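PDB 3NTN: UspA1 from Moraxella catarrhalis, which probably acts as a trimeric autotransporter adhesin of the bacterial outer membrane, binding host fibronectin and the receptor CEACAM1. Local coordinates for residues Q18-N23 with E33-D38; S24-G29 with S39-G44; F55-D60 with V69-K74. All coordinates share one frame; numbering follows the deposited sequence.

Contact 1: Q18-N23 with E33-D38; sequences QAKGRN and EATGTD
Residues 18-23 and 33-38 run side by side in the same direction, held by a straight bond from Ala34 N to Gln18 O (2.8 Å), met nearly along the C=O axis, and beyond the intervening turn by an equally short one from Asp38 N to Arg22 O. Between them Ala34 O accepts Gly21 N at 3.1 Å on an in-plane lone pair and, weakly, Lys20 N. Gly21 sits where a beta carbon would run into the carbonyl oxygens of Thr35 and Gly36. Asn23 and Asp38 both place CG anti to the carbonyl carbon and lie alongside each other, so amide and carboxylate are nearly coplanar (10°) and Asn23 ND2 reaches Asp38 OD1 at 2.7 Å. Asp38 OD2 forms a salt bridge with Arg45 of the second subunit. On the outer side, Thr37 CG2 lies over one face of the Arg22 guanidinium, toward its rim, and a water joins Arg22 N to Thr37 OG1. Lys20 NZ and Glu33 OE1 make only a long salt bridge of 3.9 Å, while Gln18 NE2 rests against Glu33 CG at 3.5 Å. Strand 33-34 lies between strands 18-19 and 48-49 in a short parallel sheet, and both turns lead on into strands 25-26 and 40-42.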
loop_
_atom_site.group_PDB
_atom_site.type_symbol
_atom_site.label_atom_id
_atom_site.label_comp_id
_atom_site.label_asym_id
_atom_site.label_seq_id
_atom_site.Cartn_x
_atom_site.Cartn_y
_atom_site.Cartn_z
ATOM N N GLN B 18 -31.969 14.669 10.747
ATOM C CA GLN B 18 -32.102 16.036 10.310
ATOM C C GLN B 18 -31.360 16.188 9.005
ATOM O O GLN B 18 -30.208 15.840 8.924
ATOM C CB GLN B 18 -31.533 17.003 11.374
ATOM C CG GLN B 18 -32.479 17.295 12.561
ATOM C CD GLN B 18 -31.744 17.863 13.796
ATOM O OE1 GLN B 18 -32.051 18.968 14.286
ATOM N NE2 GLN B 18 -30.767 17.098 14.305
ATOM N N ALA B 19 -32.013 16.702 7.972
ATOM C CA ALA B 19 -31.328 17.003 6.722
ATOM C C ALA B 19 -31.384 18.523 6.577
ATOM O O ALA B 19 -32.197 19.057 5.844
ATOM C CB ALA B 19 -31.991 16.310 5.585
ATOM N N LYS B 20 -30.540 19.220 7.324
ATOM C CA LYS B 20 -30.561 20.695 7.364
ATOM C C LYS B 20 -29.854 21.350 6.166
ATOM O O LYS B 20 -30.090 22.514 5.890
ATOM C CB LYS B 20 -29.943 21.211 8.666
ATOM C CG LYS B 20 -30.646 20.715 9.924
ATOM C CD LYS B 20 -29.790 20.901 11.167
ATOM C CE LYS B 20 -30.628 21.423 12.335
ATOM N NZ LYS B 20 -29.823 21.620 13.582
ATOM N N GLY B 21 -28.964 20.626 5.488
ATOM C CA GLY B 21 -28.194 21.220 4.376
ATOM C C GLY B 21 -29.033 21.221 3.122
ATOM O O GLY B 21 -29.834 20.294 2.915
ATOM N N ARG B 22 -28.901 22.269 2.298
ATOM C CA ARG B 22 -29.458 22.247 0.937
ATOM C C ARG B 22 -29.039 20.977 0.178
ATOM O O ARG B 22 -27.864 20.623 0.201
ATOM C CB ARG B 22 -28.979 23.482 0.176
ATOM C CG ARG B 22 -29.819 23.825 -1.042
ATOM C CD ARG B 22 -29.665 25.301 -1.513
ATOM N NE ARG B 22 -28.274 25.804 -1.548
ATOM C CZ ARG B 22 -27.361 25.460 -2.450
ATOM N NH1 ARG B 22 -27.666 24.598 -3.423
ATOM N NH2 ARG B 22 -26.135 25.972 -2.375
ATOM N N ASN B 23 -29.988 20.326 -0.513
ATOM C CA ASN B 23 -29.806 19.019 -1.197
ATOM C C ASN B 23 -29.268 17.887 -0.305
ATOM O O ASN B 23 -28.745 16.869 -0.829
ATOM C CB ASN B 23 -28.835 19.098 -2.395
ATOM C CG ASN B 23 -29.109 20.246 -3.343
ATOM O OD1 ASN B 23 -30.248 20.485 -3.777
ATOM N ND2 ASN B 23 -28.042 20.952 -3.708
ATOM N N GLU B 33 -27.461 13.686 11.547
ATOM C CA GLU B 33 -27.545 15.092 11.195
ATOM C C GLU B 33 -26.711 15.409 9.949
ATOM O O GLU B 33 -25.456 15.414 10.017
ATOM C CB GLU B 33 -26.952 15.880 12.345
ATOM C CG GLU B 33 -27.688 17.122 12.693
ATOM C CD GLU B 33 -27.038 17.843 13.878
ATOM O OE1 GLU B 33 -26.862 19.090 13.790
ATOM O OE2 GLU B 33 -26.698 17.162 14.890
ATOM N N ALA B 34 -27.366 15.714 8.834
ATOM C CA ALA B 34 -26.625 16.116 7.619
ATOM C C ALA B 34 -26.734 17.606 7.353
ATOM O O ALA B 34 -27.760 18.112 6.945
ATOM C CB ALA B 34 -27.031 15.278 6.362
ATOM N N THR B 35 -25.649 18.310 7.580
ATOM C CA THR B 35 -25.700 19.754 7.625
ATOM C C THR B 35 -25.102 20.459 6.411
ATOM O O THR B 35 -25.457 21.610 6.120
ATOM C CB THR B 35 -25.075 20.200 8.934
ATOM O OG1 THR B 35 -26.140 20.394 9.875
ATOM C CG2 THR B 35 -24.238 21.441 8.757
ATOM N N GLY B 36 -24.244 19.760 5.674
ATOM C CA GLY B 36 -23.586 20.383 4.546
ATOM C C GLY B 36 -24.428 20.384 3.288
ATOM O O GLY B 36 -25.296 19.534 3.084
ATOM N N THR B 37 -24.163 21.345 2.424
ATOM C CA THR B 37 -24.751 21.337 1.109
ATOM C C THR B 37 -24.403 20.021 0.378
ATOM O O THR B 37 -23.248 19.596 0.365
ATOM C CB THR B 37 -24.303 22.585 0.359
ATOM O OG1 THR B 37 -24.720 23.741 1.106
ATOM C CG2 THR B 37 -24.897 22.650 -1.054
ATOM N N ASP B 38 -25.403 19.327 -0.162
ATOM C CA ASP B 38 -25.141 18.070 -0.871
ATOM C C ASP B 38 -24.573 16.964 0.042
ATOM O O ASP B 38 -23.875 16.028 -0.455
ATOM C CB ASP B 38 -24.151 18.282 -2.055
ATOM C CG ASP B 38 -24.574 19.397 -3.003
ATOM O OD1 ASP B 38 -25.778 19.596 -3.155
ATOM O OD2 ASP B 38 -23.696 20.063 -3.614
HETATM O O HOH W 1 -26.783 24.200 2.720
#

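Contact 2: S24-G29 with S39-G44; sequences STVAGG and STIAGG
Ser39 opens the second segment with its carbonyl oxygen doubly engaged: Thr25 N donates to it from above the carbonyl plane at 3.0 Å, and a water donates to it and to Thr25 OG1, each at 2.7 Å. The hydroxyl of Ser39 is held between backbone N and carbonyl carbon (chi1 60°), where it bonds to Gly36 O and touches Ser24 CB; Ser24 repeats the arrangement with Gly21 O. Thr40 pairs with Thr25 in parallel register, their side chains on one face of the sheet. Ile41 N then gives the shortest backbone bond, 2.7 Å to Thr25 O and nearly along its C=O axis, while Ile41 O receives Ala27 N at 2.9 Å. On the face opposite the threonines, Ile41 CD1 meets Val26 CG2 at 4.3 Å, both packing on Ala34. Ala42 O is in van der Waals contact with Ala27 CB at 3.4 Å, whereas the methyl of Ala42 points away from 24-29 and packs on Phe55 of the third subunit. At Gly43 the chain turns a corner, and Gly44 O lies 3.1 Å from Gly29 CA. Backbone bonds thus set the register in this fully buried contact, and a bridging water and serine-to-turn bonds satisfy polar atoms there.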
loop_
_atom_site.group_PDB
_atom_site.type_symbol
_atom_site.label_atom_id
_atom_site.label_comp_id
_atom_site.label_asym_id
_atom_site.label_seq_id
_atom_site.Cartn_x
_atom_site.Cartn_y
_atom_site.Cartn_z
ATOM N N SER B 24 -29.308 18.058 1.018
ATOM C CA SER B 24 -28.791 17.006 1.896
ATOM C C SER B 24 -29.805 15.833 2.012
ATOM O O SER B 24 -31.009 16.014 1.807
ATOM C CB SER B 24 -28.453 17.547 3.272
ATOM O OG SER B 24 -29.650 17.997 3.898
ATOM N N THR B 25 -29.287 14.660 2.365
ATOM C CA THR B 25 -30.049 13.439 2.466
ATOM C C THR B 25 -29.645 12.670 3.733
ATOM O O THR B 25 -28.465 12.416 3.966
ATOM C CB THR B 25 -29.740 12.540 1.236
ATOM O OG1 THR B 25 -30.006 13.260 0.021
ATOM C CG2 THR B 25 -30.577 11.247 1.253
ATOM N N VAL B 26 -30.611 12.264 4.525
ATOM C CA VAL B 26 -30.413 11.219 5.518
ATOM C C VAL B 26 -31.426 10.090 5.191
ATOM O O VAL B 26 -32.623 10.277 5.332
ATOM C CB VAL B 26 -30.683 11.723 6.986
ATOM C CG1 VAL B 26 -30.535 10.577 7.972
ATOM C CG2 VAL B 26 -29.794 12.887 7.349
ATOM N N ALA B 27 -30.959 8.933 4.738
ATOM C CA ALA B 27 -31.886 7.924 4.227
ATOM C C ALA B 27 -32.662 7.209 5.353
ATOM O O ALA B 27 -33.697 6.610 5.076
ATOM C CB ALA B 27 -31.184 6.909 3.331
ATOM N N GLY B 28 -32.154 7.274 6.585
ATOM C CA GLY B 28 -32.747 6.588 7.719
ATOM C C GLY B 28 -31.772 6.524 8.897
ATOM O O GLY B 28 -30.790 7.297 8.969
ATOM N N GLY B 29 -32.077 5.618 9.839
ATOM C CA GLY B 29 -31.357 5.482 11.080
ATOM C C GLY B 29 -31.814 6.409 12.196
ATOM O O GLY B 29 -32.910 6.965 12.199
ATOM N N SER B 39 -24.781 17.063 1.360
ATOM C CA SER B 39 -24.254 16.023 2.264
ATOM C C SER B 39 -25.188 14.777 2.272
ATOM O O SER B 39 -26.358 14.821 1.840
ATOM C CB SER B 39 -23.984 16.552 3.667
ATOM O OG SER B 39 -25.176 17.050 4.227
ATOM N N THR B 40 -24.647 13.659 2.711
ATOM C CA THR B 40 -25.409 12.419 2.648
ATOM C C THR B 40 -25.101 11.523 3.842
ATOM O O THR B 40 -23.949 11.237 4.146
ATOM C CB THR B 40 -25.087 11.619 1.347
ATOM O OG1 THR B 40 -25.434 12.377 0.203
ATOM C CG2 THR B 40 -25.843 10.318 1.297
ATOM N N ILE B 41 -26.146 11.062 4.502
ATOM C CA ILE B 41 -25.958 9.965 5.454
ATOM C C ILE B 41 -26.829 8.816 5.000
ATOM O O ILE B 41 -28.021 8.974 4.803
ATOM C CB ILE B 41 -26.221 10.385 6.887
ATOM C CG1 ILE B 41 -25.252 11.508 7.280
ATOM C CG2 ILE B 41 -26.126 9.191 7.848
ATOM C CD1 ILE B 41 -25.714 12.335 8.439
ATOM N N ALA B 42 -26.194 7.685 4.742
ATOM C CA ALA B 42 -26.871 6.545 4.227
ATOM C C ALA B 42 -27.725 5.898 5.350
ATOM O O ALA B 42 -28.769 5.326 5.061
ATOM C CB ALA B 42 -25.893 5.554 3.681
ATOM N N GLY B 43 -27.290 6.020 6.612
ATOM C CA GLY B 43 -27.953 5.315 7.712
ATOM C C GLY B 43 -27.046 5.070 8.897
ATOM O O GLY B 43 -25.917 5.570 8.970
ATOM N N GLY B 44 -27.525 4.272 9.835
ATOM C CA GLY B 44 -26.809 4.013 11.062
ATOM C C GLY B 44 -27.275 5.017 12.086
ATOM O O GLY B 44 -28.428 5.430 12.071
HETATM O O HOH W 2 -27.716 14.553 -0.458
#

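Contact 3: F55-D60 with V69-K74; sequences FAAGID and VALGNK
Five backbone hydrogen bonds alternate between residues 55-60 and 69-74, the shortest from Lys74 N to Ile59 O at 2.8 Å. Ala70 N to Phe55 O and Gly72 N to Ala57 O, both 3.0 Å, likewise meet the carbonyl nearly along its axis; Ala57 N and Ile59 N return bonds to Ala70 O and Gly72 O, lying in the carbonyl planes. The ladder continues through the corner at Gly58 and Gly72, whose backbone angles would jam a beta carbon against the preceding carbonyl; at Gly58 it would also strike Gly72 O. Within the turn that follows Gly72, Asn73 sets CG anti to the backbone N (chi1 -166°) and lies alongside Ile59, its ND2 at 3.8 Å from Ile59 CB and hydrogen-bonded to Asn67 of the third subunit. The side chains of Asp60 and Lys74 cross obliquely, Asp60 OD2 and Lys74 NZ forming a long salt bridge of 3.8 Å, and the bent lysine also bonds weakly to Asn73 OD1. Before the corner, Leu71 CD1 packs on Ala57 CB at 3.9 Å. The same methyl, Leu71 CD1, approaches the Phe55 ring at its edge, near the ring plane, 4.4 Å from Phe55 CE2. Phe55 of the third subunit packs on Phe55, Ala57 and Leu71, while Leu71 of the second subunit meets Val69 and Leu71. Such parallel stacking of successive coils, with apolar side chains turned to the trimer interior, is characteristic of the left-handed beta roll of YadA-like adhesin heads.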
loop_
_atom_site.group_PDB
_atom_site.type_symbol
_atom_site.label_atom_id
_atom_site.label_comp_id
_atom_site.label_asym_id
_atom_site.label_seq_id
_atom_site.Cartn_x
_atom_site.Cartn_y
_atom_site.Cartn_z
ATOM N N PHE B 55 -20.143 12.307 2.955
ATOM C CA PHE B 55 -20.842 11.075 2.995
ATOM C C PHE B 55 -20.417 10.332 4.249
ATOM O O PHE B 55 -19.237 10.185 4.497
ATOM C CB PHE B 55 -20.548 10.242 1.743
ATOM C CG PHE B 55 -21.187 8.885 1.778
ATOM C CD1 PHE B 55 -22.508 8.706 1.396
ATOM C CD2 PHE B 55 -20.469 7.781 2.265
ATOM C CE1 PHE B 55 -23.151 7.379 1.461
ATOM C CE2 PHE B 55 -21.065 6.482 2.336
ATOM C CZ PHE B 55 -22.418 6.287 1.929
ATOM N N ALA B 56 -21.383 9.906 5.061
ATOM C CA ALA B 56 -21.107 9.078 6.249
ATOM C C ALA B 56 -22.099 7.940 6.258
ATOM O O ALA B 56 -23.215 8.087 5.791
ATOM C CB ALA B 56 -21.245 9.926 7.562
ATOM N N ALA B 57 -21.680 6.766 6.744
ATOM C CA ALA B 57 -22.636 5.694 7.111
ATOM C C ALA B 57 -22.048 4.867 8.263
ATOM O O ALA B 57 -20.848 4.720 8.343
ATOM C CB ALA B 57 -22.910 4.833 5.906
ATOM N N GLY B 58 -22.881 4.311 9.123
ATOM C CA GLY B 58 -22.434 3.425 10.179
ATOM C C GLY B 58 -22.750 4.074 11.516
ATOM O O GLY B 58 -23.793 4.716 11.674
ATOM N N ILE B 59 -21.839 3.937 12.490
ATOM C CA ILE B 59 -22.111 4.459 13.779
ATOM C C ILE B 59 -21.087 5.531 14.162
ATOM O O ILE B 59 -19.851 5.301 14.126
ATOM C CB ILE B 59 -22.130 3.348 14.831
ATOM C CG1 ILE B 59 -23.285 2.398 14.585
ATOM C CG2 ILE B 59 -22.194 3.941 16.260
ATOM C CD1 ILE B 59 -23.206 1.130 15.457
ATOM N N ASP B 60 -21.599 6.712 14.517
ATOM C CA ASP B 60 -20.787 7.747 15.168
ATOM C C ASP B 60 -19.662 8.354 14.289
ATOM O O ASP B 60 -18.580 8.671 14.781
ATOM C CB ASP B 60 -20.240 7.252 16.563
ATOM C CG ASP B 60 -20.016 8.405 17.535
ATOM O OD1 ASP B 60 -20.350 9.566 17.204
ATOM O OD2 ASP B 60 -19.471 8.189 18.616
ATOM N N VAL B 69 -15.308 11.469 3.341
ATOM C CA VAL B 69 -15.964 10.165 3.288
ATOM C C VAL B 69 -15.590 9.515 4.607
ATOM O O VAL B 69 -14.391 9.400 4.944
ATOM C CB VAL B 69 -15.473 9.307 2.078
ATOM C CG1 VAL B 69 -16.000 7.854 2.161
ATOM C CG2 VAL B 69 -15.863 9.949 0.789
ATOM N N ALA B 70 -16.601 9.124 5.387
ATOM C CA ALA B 70 -16.352 8.532 6.701
ATOM C C ALA B 70 -17.313 7.342 6.808
ATOM O O ALA B 70 -18.543 7.501 6.929
ATOM C CB ALA B 70 -16.612 9.548 7.798
ATOM N N LEU B 71 -16.768 6.146 6.742
ATOM C CA LEU B 71 -17.623 4.996 6.536
ATOM C C LEU B 71 -17.198 3.915 7.515
ATOM O O LEU B 71 -16.081 3.430 7.427
ATOM C CB LEU B 71 -17.502 4.567 5.065
ATOM C CG LEU B 71 -18.130 3.305 4.465
ATOM C CD1 LEU B 71 -19.609 3.165 4.797
ATOM C CD2 LEU B 71 -17.903 3.285 2.921
ATOM N N GLY B 72 -18.068 3.589 8.477
ATOM C CA GLY B 72 -17.825 2.504 9.426
ATOM C C GLY B 72 -18.210 2.955 10.818
ATOM O O GLY B 72 -19.260 3.561 11.004
ATOM N N ASN B 73 -17.340 2.714 11.795
ATOM C CA ASN B 73 -17.574 3.140 13.159
ATOM C C ASN B 73 -16.544 4.169 13.674
ATOM O O ASN B 73 -15.341 3.884 13.751
ATOM C CB ASN B 73 -17.570 1.937 14.070
ATOM C CG ASN B 73 -18.162 2.258 15.487
ATOM O OD1 ASN B 73 -17.795 3.246 16.125
ATOM N ND2 ASN B 73 -19.093 1.434 15.940
ATOM N N LYS B 74 -17.014 5.350 14.083
ATOM C CA LYS B 74 -16.118 6.312 14.721
ATOM C C LYS B 74 -14.981 6.780 13.782
ATOM O O LYS B 74 -13.843 6.867 14.195
ATOM C CB LYS B 74 -15.498 5.761 16.026
ATOM C CG LYS B 74 -16.071 6.293 17.351
ATOM C CD LYS B 74 -15.987 5.182 18.451
ATOM C CE LYS B 74 -17.073 5.307 19.541
ATOM N NZ LYS B 74 -18.398 4.614 19.212
#

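All three contacts join successive coils of one roll. Contacts 2 and 3 share the long parallel sheet, where strands 40-42 and 55-57 are neighbours and probable hydrogen bonds link Thr40 O to Ala56 N and Ala42 N to Ala56 O; both are buried and meet the two other subunits. Contact 1 belongs to the second, shorter sheet and is only partly buried, with charged side chains along its outer side, and meets the second subunit through Asn23 and Asp38. Its segments alternate in sequence with those of contact 2, and the two pack together where Ile41 CD1 meets Glu33 O. Contact 3 combines both characters: apolar before its corner, and beyond it buried Ile59 beside polar Asn73 and the charged pair Asp60 and Lys74.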